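Local atomic coordinates of lactoylglutathione lyase (Pseudomonas aeruginosa, PDB entry 4MTS), a protein that belongs, as a lactoylglutathione lyase (GloA2), to the metal-binding glyoxalase/bleomycin resistance/dioxygenase superfamily and forms an assembly of two chains. Residues R9-Y20 against L113-V121. Numbering follows the deposited sequence. Where two conformers were deposited one is given.
Sequences RVADLEAALEFY and LEDPDGYKV
The type I turn Asp115-Gly118, which joins strands 109-114 and 120-125, lies against the loop that precedes helix 13-23 and the first turns of that helix; the CA atoms of Val10 and Asp117 come within 6.2 Å, and Ala16 pairs with Pro116 and Phe19 with Asp115 in the backbone register. Phe19, its CG anti to the backbone N (chi1 173°), lays one ring face on the start of the turn: Asp115 CA sits 3.7 Å from the ring centroid, almost on the normal, a CH-pi contact. Pro116 CD packs 3.5 Å from Phe19 CB, while Val121 CG2 meets the edge of the ring and Leu113 CD1 approaches its CZ. Beside it Tyr20 donates its hydroxyl to Asp115, OH to OD2 2.6 Å, on the anti side of a carboxylate turned 87° from the tyrosine ring. The other oxygen, OD1, accepts from Tyr119 N, which comes from above the carboxylate plane, and weakly from Asp117 N, so this buried carboxylate both ties the turn together and fastens it to the helix. At the loop, Asp117 OD1 takes an almost straight bond from Ala11 N (2.8 Å, 168°) on its syn side, somewhat tilted from the carboxylate plane; OD2 lies against Val10 CB and accepts from a water that also donates to Asp12 O. The side chain of Asp12 caps the helix through Ala15 N. Tyr119 donates from OH to Arg9 O (2.6 Å), in the carbonyl plane on a lone pair. Away from the turn, Leu13 and Leu17 pack on strand 39-45; Arg9, ending strand 2-9, adjoins a second subunit. The contact thus sets helix 13-23 and its preceding loop against the hairpin of strands 109-114 and 120-125, within the paired beta-alpha-beta-beta-beta architecture of the glyoxalase (vicinal oxygen chelate) fold.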
# COMPACT_ATOMS: atom_id res chain seq x y z
N ARG A 9 -5.73 8.08 2.66
CA ARG A 9 -6.41 9.38 2.89
C ARG A 9 -5.65 10.17 3.98
O ARG A 9 -5.25 9.61 4.99
CB ARG A 9 -7.86 9.17 3.29
CG ARG A 9 -8.69 8.46 2.20
CD ARG A 9 -10.16 8.30 2.58
NE ARG A 9 -10.86 7.54 1.53
CZ ARG A 9 -10.96 6.22 1.52
NH1 ARG A 9 -10.45 5.50 2.51
NH2 ARG A 9 -11.54 5.60 0.49
N VAL A 10 -5.42 11.47 3.74
CA VAL A 10 -4.64 12.36 4.62
C VAL A 10 -5.46 13.58 5.00
O VAL A 10 -6.29 14.04 4.20
CB VAL A 10 -3.27 12.75 3.98
CG1 VAL A 10 -2.42 11.50 3.72
CG2 VAL A 10 -3.45 13.56 2.70
N ALA A 11 -5.21 14.10 6.21
CA ALA A 11 -5.96 15.25 6.74
C ALA A 11 -5.48 16.55 6.10
O ALA A 11 -6.27 17.46 5.89
CB ALA A 11 -5.83 15.31 8.26
N ASP A 12 -4.18 16.65 5.82
CA ASP A 12 -3.57 17.87 5.28
C ASP A 12 -2.63 17.41 4.19
O ASP A 12 -1.61 16.78 4.48
CB ASP A 12 -2.78 18.55 6.41
CG ASP A 12 -2.09 19.83 6.03
OD1 ASP A 12 -1.73 19.99 4.84
OD2 ASP A 12 -1.72 20.58 6.95
N LEU A 13 -2.99 17.70 2.93
CA LEU A 13 -2.21 17.18 1.82
C LEU A 13 -0.84 17.83 1.74
O LEU A 13 0.13 17.16 1.46
CB LEU A 13 -2.99 17.26 0.50
CG LEU A 13 -2.21 16.79 -0.74
CD1 LEU A 13 -1.99 15.27 -0.74
CD2 LEU A 13 -2.88 17.21 -1.99
N GLU A 14 -0.75 19.14 2.02
CA GLU A 14 0.56 19.82 1.97
C GLU A 14 1.48 19.28 3.02
O GLU A 14 2.63 19.05 2.70
CB GLU A 14 0.46 21.35 2.06
CG GLU A 14 -0.03 21.98 0.77
CD GLU A 14 -1.38 21.46 0.34
OE1 GLU A 14 -2.33 21.53 1.16
OE2 GLU A 14 -1.45 20.84 -0.75
N ALA A 15 0.98 19.00 4.24
CA ALA A 15 1.82 18.42 5.32
C ALA A 15 2.31 17.02 4.90
O ALA A 15 3.50 16.68 5.07
CB ALA A 15 1.01 18.32 6.61
N ALA A 16 1.40 16.22 4.31
CA ALA A 16 1.72 14.89 3.81
C ALA A 16 2.82 14.95 2.74
O ALA A 16 3.84 14.28 2.88
CB ALA A 16 0.47 14.20 3.26
N LEU A 17 2.63 15.77 1.68
CA LEU A 17 3.61 15.92 0.60
C LEU A 17 4.98 16.37 1.13
O LEU A 17 6.01 15.89 0.65
CB LEU A 17 3.09 16.91 -0.47
CG LEU A 17 1.93 16.36 -1.34
CD1 LEU A 17 1.39 17.42 -2.30
CD2 LEU A 17 2.35 15.14 -2.16
N GLU A 18 4.99 17.25 2.12
CA GLU A 18 6.26 17.72 2.69
C GLU A 18 7.01 16.53 3.28
O GLU A 18 8.20 16.41 3.06
CB GLU A 18 5.99 18.76 3.77
CG GLU A 18 5.43 20.07 3.24
CD GLU A 18 6.23 20.65 2.09
OE1 GLU A 18 7.43 20.94 2.29
OE2 GLU A 18 5.69 20.71 0.96
N PHE A 19 6.32 15.65 4.00
CA PHE A 19 6.97 14.45 4.56
C PHE A 19 7.52 13.56 3.45
O PHE A 19 8.69 13.19 3.51
CB PHE A 19 5.98 13.66 5.43
CG PHE A 19 6.51 12.33 5.91
CD1 PHE A 19 7.32 12.24 7.04
CD2 PHE A 19 6.17 11.15 5.26
CE1 PHE A 19 7.82 11.00 7.49
CE2 PHE A 19 6.67 9.91 5.69
CZ PHE A 19 7.49 9.85 6.80
N TYR A 20 6.65 13.12 2.50
CA TYR A 20 7.12 12.20 1.47
C TYR A 20 8.24 12.73 0.61
O TYR A 20 9.15 11.97 0.28
CB TYR A 20 5.94 11.63 0.65
CG TYR A 20 5.13 10.69 1.53
CD1 TYR A 20 5.59 9.41 1.81
CD2 TYR A 20 3.98 11.14 2.18
CE1 TYR A 20 4.89 8.56 2.67
CE2 TYR A 20 3.30 10.32 3.08
CZ TYR A 20 3.74 9.02 3.30
OH TYR A 20 3.05 8.19 4.15
N LEU A 113 9.12 4.78 10.55
CA LEU A 113 8.78 6.20 10.68
C LEU A 113 7.27 6.28 10.73
O LEU A 113 6.58 5.32 10.33
CB LEU A 113 9.23 6.99 9.43
CG LEU A 113 10.67 6.84 8.90
CD1 LEU A 113 10.90 7.78 7.68
CD2 LEU A 113 11.70 7.16 10.01
N GLU A 114 6.74 7.44 11.16
CA GLU A 114 5.33 7.68 11.01
C GLU A 114 5.21 8.96 10.24
O GLU A 114 5.93 9.92 10.53
CB GLU A 114 4.57 7.78 12.31
CG GLU A 114 4.05 6.45 12.80
CD GLU A 114 3.23 6.61 14.07
OE1 GLU A 114 2.90 5.58 14.70
OE2 GLU A 114 2.93 7.77 14.44
N ASP A 115 4.32 8.99 9.24
CA ASP A 115 4.09 10.22 8.49
C ASP A 115 3.20 11.15 9.35
O ASP A 115 2.76 10.77 10.46
CB ASP A 115 3.44 9.90 7.09
CG ASP A 115 1.96 9.51 7.03
OD1 ASP A 115 1.27 9.61 8.07
OD2 ASP A 115 1.48 9.23 5.94
N PRO A 116 2.91 12.38 8.89
CA PRO A 116 2.11 13.30 9.72
C PRO A 116 0.74 12.80 10.16
O PRO A 116 0.25 13.19 11.22
CB PRO A 116 2.02 14.57 8.86
CG PRO A 116 3.27 14.54 8.05
CD PRO A 116 3.40 13.07 7.67
N ASP A 117 0.10 11.95 9.33
CA ASP A 117 -1.18 11.36 9.66
C ASP A 117 -1.06 10.13 10.56
O ASP A 117 -2.08 9.59 10.97
CB ASP A 117 -1.96 11.01 8.40
CG ASP A 117 -2.39 12.27 7.68
OD1 ASP A 117 -3.50 12.75 7.96
OD2 ASP A 117 -1.59 12.78 6.88
N GLY A 118 0.16 9.67 10.80
CA GLY A 118 0.36 8.50 11.64
C GLY A 118 0.51 7.18 10.91
O GLY A 118 0.62 6.14 11.56
N TYR A 119 0.50 7.20 9.55
CA TYR A 119 0.72 5.97 8.78
C TYR A 119 2.15 5.55 8.94
O TYR A 119 3.07 6.40 8.94
CB TYR A 119 0.43 6.19 7.30
CG TYR A 119 -1.01 6.50 7.02
CD1 TYR A 119 -2.00 5.53 7.17
CD2 TYR A 119 -1.40 7.76 6.57
CE1 TYR A 119 -3.33 5.79 6.88
CE2 TYR A 119 -2.74 8.04 6.26
CZ TYR A 119 -3.69 7.04 6.39
OH TYR A 119 -5.00 7.26 6.09
N LYS A 120 2.36 4.24 9.10
CA LYS A 120 3.69 3.66 9.31
C LYS A 120 4.44 3.44 8.03
O LYS A 120 3.88 2.92 7.05
CB LYS A 120 3.55 2.29 10.04
CG LYS A 120 3.10 2.44 11.49
CD LYS A 120 3.16 1.11 12.24
CE LYS A 120 2.41 1.16 13.55
NZ LYS A 120 2.02 -0.20 14.02
N VAL A 121 5.71 3.85 8.02
CA VAL A 121 6.62 3.66 6.90
C VAL A 121 7.76 2.79 7.39
O VAL A 121 8.46 3.14 8.34
CB VAL A 121 7.13 5.00 6.29
CG1 VAL A 121 8.13 4.74 5.17
CG2 VAL A 121 5.96 5.85 5.78
O HOH W 1 -1.75 15.26 6.73